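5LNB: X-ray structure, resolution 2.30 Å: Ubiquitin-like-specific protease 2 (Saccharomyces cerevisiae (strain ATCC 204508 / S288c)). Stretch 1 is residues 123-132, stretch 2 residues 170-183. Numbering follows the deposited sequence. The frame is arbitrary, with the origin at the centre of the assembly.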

# COMPACT_ATOMS: atom_id res chain seq x y z
N TRP A 123 9.82 5.46 -2.38
CA TRP A 123 8.61 4.80 -1.93
C TRP A 123 8.77 4.27 -0.51
O TRP A 123 9.78 3.62 -0.19
CB TRP A 123 8.25 3.62 -2.83
CG TRP A 123 7.58 3.94 -4.14
CD1 TRP A 123 8.13 3.84 -5.39
CD2 TRP A 123 6.22 4.35 -4.33
NE1 TRP A 123 7.20 4.19 -6.35
CE2 TRP A 123 6.02 4.50 -5.72
CE3 TRP A 123 5.15 4.62 -3.46
CZ2 TRP A 123 4.79 4.90 -6.27
CZ3 TRP A 123 3.94 5.02 -3.99
CH2 TRP A 123 3.77 5.16 -5.39
N PHE A 124 7.78 4.53 0.34
CA PHE A 124 7.59 3.76 1.56
C PHE A 124 6.09 3.78 1.84
O PHE A 124 5.30 4.26 1.02
CB PHE A 124 8.47 4.29 2.71
CG PHE A 124 8.15 5.69 3.16
CD1 PHE A 124 7.30 5.92 4.24
CD2 PHE A 124 8.73 6.79 2.53
CE1 PHE A 124 7.02 7.21 4.66
CE2 PHE A 124 8.45 8.09 2.96
CZ PHE A 124 7.59 8.30 4.02
N SER A 125 5.67 3.24 2.99
CA SER A 125 4.24 3.09 3.21
C SER A 125 3.93 3.08 4.71
O SER A 125 4.79 2.81 5.55
CB SER A 125 3.73 1.80 2.55
OG SER A 125 2.33 1.64 2.73
N CYS A 126 2.67 3.37 5.03
CA CYS A 126 2.21 3.16 6.39
C CYS A 126 0.83 2.50 6.36
O CYS A 126 0.16 2.47 5.33
CB CYS A 126 2.17 4.47 7.19
SG CYS A 126 0.96 5.62 6.64
N ILE A 127 0.45 1.94 7.50
CA ILE A 127 -0.84 1.32 7.70
C ILE A 127 -1.37 1.83 9.04
O ILE A 127 -0.70 1.69 10.07
CB ILE A 127 -0.76 -0.22 7.70
CG1 ILE A 127 -0.25 -0.72 6.36
CG2 ILE A 127 -2.12 -0.84 8.03
CD1 ILE A 127 -0.18 -2.25 6.24
N ILE A 128 -2.54 2.46 9.01
CA ILE A 128 -3.12 3.06 10.20
C ILE A 128 -4.01 2.02 10.88
O ILE A 128 -4.93 1.49 10.26
CB ILE A 128 -3.93 4.32 9.86
CG1 ILE A 128 -3.13 5.24 8.94
CG2 ILE A 128 -4.33 5.05 11.15
CD1 ILE A 128 -3.86 6.53 8.61
N THR A 129 -3.73 1.74 12.16
CA THR A 129 -4.50 0.78 12.93
C THR A 129 -5.16 1.45 14.13
O THR A 129 -4.76 2.54 14.56
CB THR A 129 -3.62 -0.39 13.41
OG1 THR A 129 -2.63 0.11 14.32
CG2 THR A 129 -2.93 -1.07 12.22
N ASN A 130 -6.16 0.77 14.68
CA ASN A 130 -6.89 1.14 15.90
C ASN A 130 -7.87 2.29 15.70
O ASN A 130 -8.45 2.76 16.70
CB ASN A 130 -5.94 1.49 17.06
CG ASN A 130 -5.33 0.26 17.67
OD1 ASN A 130 -5.90 -0.82 17.59
ND2 ASN A 130 -4.15 0.42 18.28
N LEU A 131 -8.09 2.76 14.47
CA LEU A 131 -9.12 3.77 14.26
C LEU A 131 -10.49 3.25 14.66
O LEU A 131 -11.31 4.00 15.20
CB LEU A 131 -9.14 4.23 12.80
CG LEU A 131 -7.87 4.94 12.30
CD1 LEU A 131 -7.99 5.16 10.80
CD2 LEU A 131 -7.69 6.25 13.03
N ASP A 132 -10.75 1.96 14.42
CA ASP A 132 -12.04 1.37 14.77
C ASP A 132 -12.23 1.24 16.28
O ASP A 132 -13.33 0.89 16.71
CB ASP A 132 -12.20 -0.00 14.10
CG ASP A 132 -11.20 -1.03 14.60
OD1 ASP A 132 -10.00 -0.70 14.74
OD2 ASP A 132 -11.62 -2.19 14.86
N THR A 170 13.69 7.11 9.25
CA THR A 170 12.48 7.31 10.03
C THR A 170 11.76 8.54 9.47
O THR A 170 12.39 9.42 8.88
CB THR A 170 12.80 7.48 11.51
OG1 THR A 170 13.59 8.66 11.69
CG2 THR A 170 13.61 6.27 12.03
N HIS A 171 10.44 8.60 9.66
CA HIS A 171 9.63 9.50 8.86
C HIS A 171 8.68 10.33 9.71
O HIS A 171 7.54 10.58 9.33
CB HIS A 171 8.86 8.71 7.80
CG HIS A 171 9.75 8.00 6.84
ND1 HIS A 171 10.55 8.67 5.94
CD2 HIS A 171 10.01 6.68 6.67
CE1 HIS A 171 11.24 7.80 5.23
NE2 HIS A 171 10.93 6.58 5.65
N SER A 172 9.16 10.81 10.85
CA SER A 172 8.37 11.71 11.68
C SER A 172 7.81 12.89 10.88
O SER A 172 6.61 13.19 10.95
CB SER A 172 9.24 12.21 12.84
OG SER A 172 8.47 12.95 13.75
N ARG A 173 8.67 13.57 10.11
CA ARG A 173 8.23 14.76 9.39
C ARG A 173 7.17 14.43 8.34
O ARG A 173 6.21 15.19 8.16
CB ARG A 173 9.42 15.46 8.74
CG ARG A 173 10.18 16.39 9.67
CD ARG A 173 11.30 17.12 8.93
NE ARG A 173 12.33 16.21 8.43
CZ ARG A 173 12.40 15.78 7.17
NH1 ARG A 173 11.52 16.19 6.27
NH2 ARG A 173 13.37 14.94 6.81
N GLU A 174 7.33 13.31 7.62
CA GLU A 174 6.39 12.96 6.55
C GLU A 174 5.09 12.36 7.09
O GLU A 174 4.08 12.41 6.40
CB GLU A 174 7.01 11.96 5.56
CG GLU A 174 8.22 12.49 4.81
CD GLU A 174 9.51 12.36 5.62
OE1 GLU A 174 9.77 11.27 6.16
OE2 GLU A 174 10.25 13.36 5.72
N ILE A 175 5.11 11.77 8.28
CA ILE A 175 3.89 11.21 8.84
C ILE A 175 3.06 12.25 9.58
O ILE A 175 1.86 12.04 9.79
CB ILE A 175 4.22 10.03 9.77
CG1 ILE A 175 4.82 8.87 8.95
CG2 ILE A 175 3.00 9.61 10.59
CD1 ILE A 175 4.00 8.47 7.76
N ASP A 176 3.66 13.38 9.96
CA ASP A 176 2.91 14.40 10.69
C ASP A 176 1.70 14.89 9.91
O ASP A 176 0.64 15.09 10.53
CB ASP A 176 3.83 15.56 11.07
CG ASP A 176 3.09 16.69 11.78
OD1 ASP A 176 2.68 17.67 11.10
OD2 ASP A 176 2.88 16.58 13.01
N PRO A 177 1.76 15.11 8.59
CA PRO A 177 0.54 15.48 7.87
C PRO A 177 -0.56 14.45 7.99
O PRO A 177 -1.74 14.80 7.92
CB PRO A 177 1.02 15.62 6.41
CG PRO A 177 2.47 15.94 6.53
CD PRO A 177 2.96 15.21 7.75
N ILE A 178 -0.21 13.17 8.17
CA ILE A 178 -1.26 12.17 8.31
C ILE A 178 -1.90 12.26 9.68
O ILE A 178 -3.11 12.06 9.82
CB ILE A 178 -0.70 10.76 8.02
CG1 ILE A 178 -0.12 10.70 6.61
CG2 ILE A 178 -1.81 9.72 8.20
CD1 ILE A 178 0.47 9.36 6.24
N LYS A 179 -1.11 12.58 10.71
CA LYS A 179 -1.69 12.85 12.02
C LYS A 179 -2.72 13.97 11.94
O LYS A 179 -3.84 13.84 12.46
CB LYS A 179 -0.60 13.21 13.02
CG LYS A 179 0.43 12.14 13.26
CD LYS A 179 1.14 12.37 14.58
CE LYS A 179 2.26 11.37 14.81
NZ LYS A 179 2.99 11.69 16.09
N GLU A 180 -2.37 15.07 11.28
CA GLU A 180 -3.30 16.20 11.22
C GLU A 180 -4.52 15.86 10.38
O GLU A 180 -5.65 16.27 10.71
CB GLU A 180 -2.58 17.43 10.66
CG GLU A 180 -1.40 17.91 11.54
CD GLU A 180 -1.84 18.50 12.89
OE1 GLU A 180 -2.98 19.03 13.00
OE2 GLU A 180 -1.04 18.45 13.85
N PHE A 181 -4.33 15.10 9.30
CA PHE A 181 -5.46 14.61 8.52
C PHE A 181 -6.44 13.85 9.39
O PHE A 181 -7.66 14.08 9.33
CB PHE A 181 -4.96 13.71 7.39
CG PHE A 181 -6.04 12.91 6.75
CD1 PHE A 181 -6.91 13.50 5.83
CD2 PHE A 181 -6.24 11.58 7.10
CE1 PHE A 181 -7.92 12.76 5.25
CE2 PHE A 181 -7.25 10.84 6.53
CZ PHE A 181 -8.10 11.43 5.59
N LEU A 182 -5.93 12.94 10.22
CA LEU A 182 -6.82 12.12 11.05
C LEU A 182 -7.58 12.98 12.04
O LEU A 182 -8.75 12.70 12.34
CB LEU A 182 -6.01 11.06 11.80
CG LEU A 182 -5.41 9.98 10.91
CD1 LEU A 182 -4.47 9.09 11.73
CD2 LEU A 182 -6.55 9.18 10.22
N ILE A 183 -6.94 14.00 12.58
CA ILE A 183 -7.59 14.86 13.55
C ILE A 183 -8.72 15.63 12.89
O ILE A 183 -9.84 15.71 13.43
CB ILE A 183 -6.56 15.81 14.20
CG1 ILE A 183 -5.60 15.00 15.08
CG2 ILE A 183 -7.26 16.88 15.02
CD1 ILE A 183 -4.50 15.84 15.69

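Strand 123-129 runs beside helix 172-183 with N-to-C directions 37° apart and axes 10.9 Å apart at closest approach. No hydrogen bond links the two stretches; the contact, whose closest approaches are between side chains, buries 384 Å², summed over both sides. Along the strand the alternation is regular: Phe124, Cys126 and Ile128 direct their CA-to-CB bonds toward the helix, whereas Ser125 points away and Trp123 and Ile127 are out of reach.

Phe124 makes the aromatic contact. Its ring stacks face-to-face on that of His171, the N-cap residue, with centroids 3.6 Å apart and planes at 6°; CZ of Phe124 lies 3.5 Å from ND1 of His171. His171 ND1 also donates to Glu174 OE1 at 2.7 Å (N-H...acceptor angle 146°), a bond that ties down the imidazole while its face stays against Phe124. Glu174 CB, 4.0 Å from Phe124 CZ, sits at the ring edge.

From Cys126 onward the packing is apolar. Cys126 SG lies 3.8 Å from Ile178 CD1 and 4.3 Å from Ile175 CD1, so it meets two residues one helical turn apart. Ile128 repeats the pattern one turn on, its CD1 approaching Ile178 CG2 at 3.8 Å and Leu182 CD1 at 4.1 Å. Beyond the strand, Leu131 CD2 reaches Leu182 CD2 at 4.2 Å, ending the series.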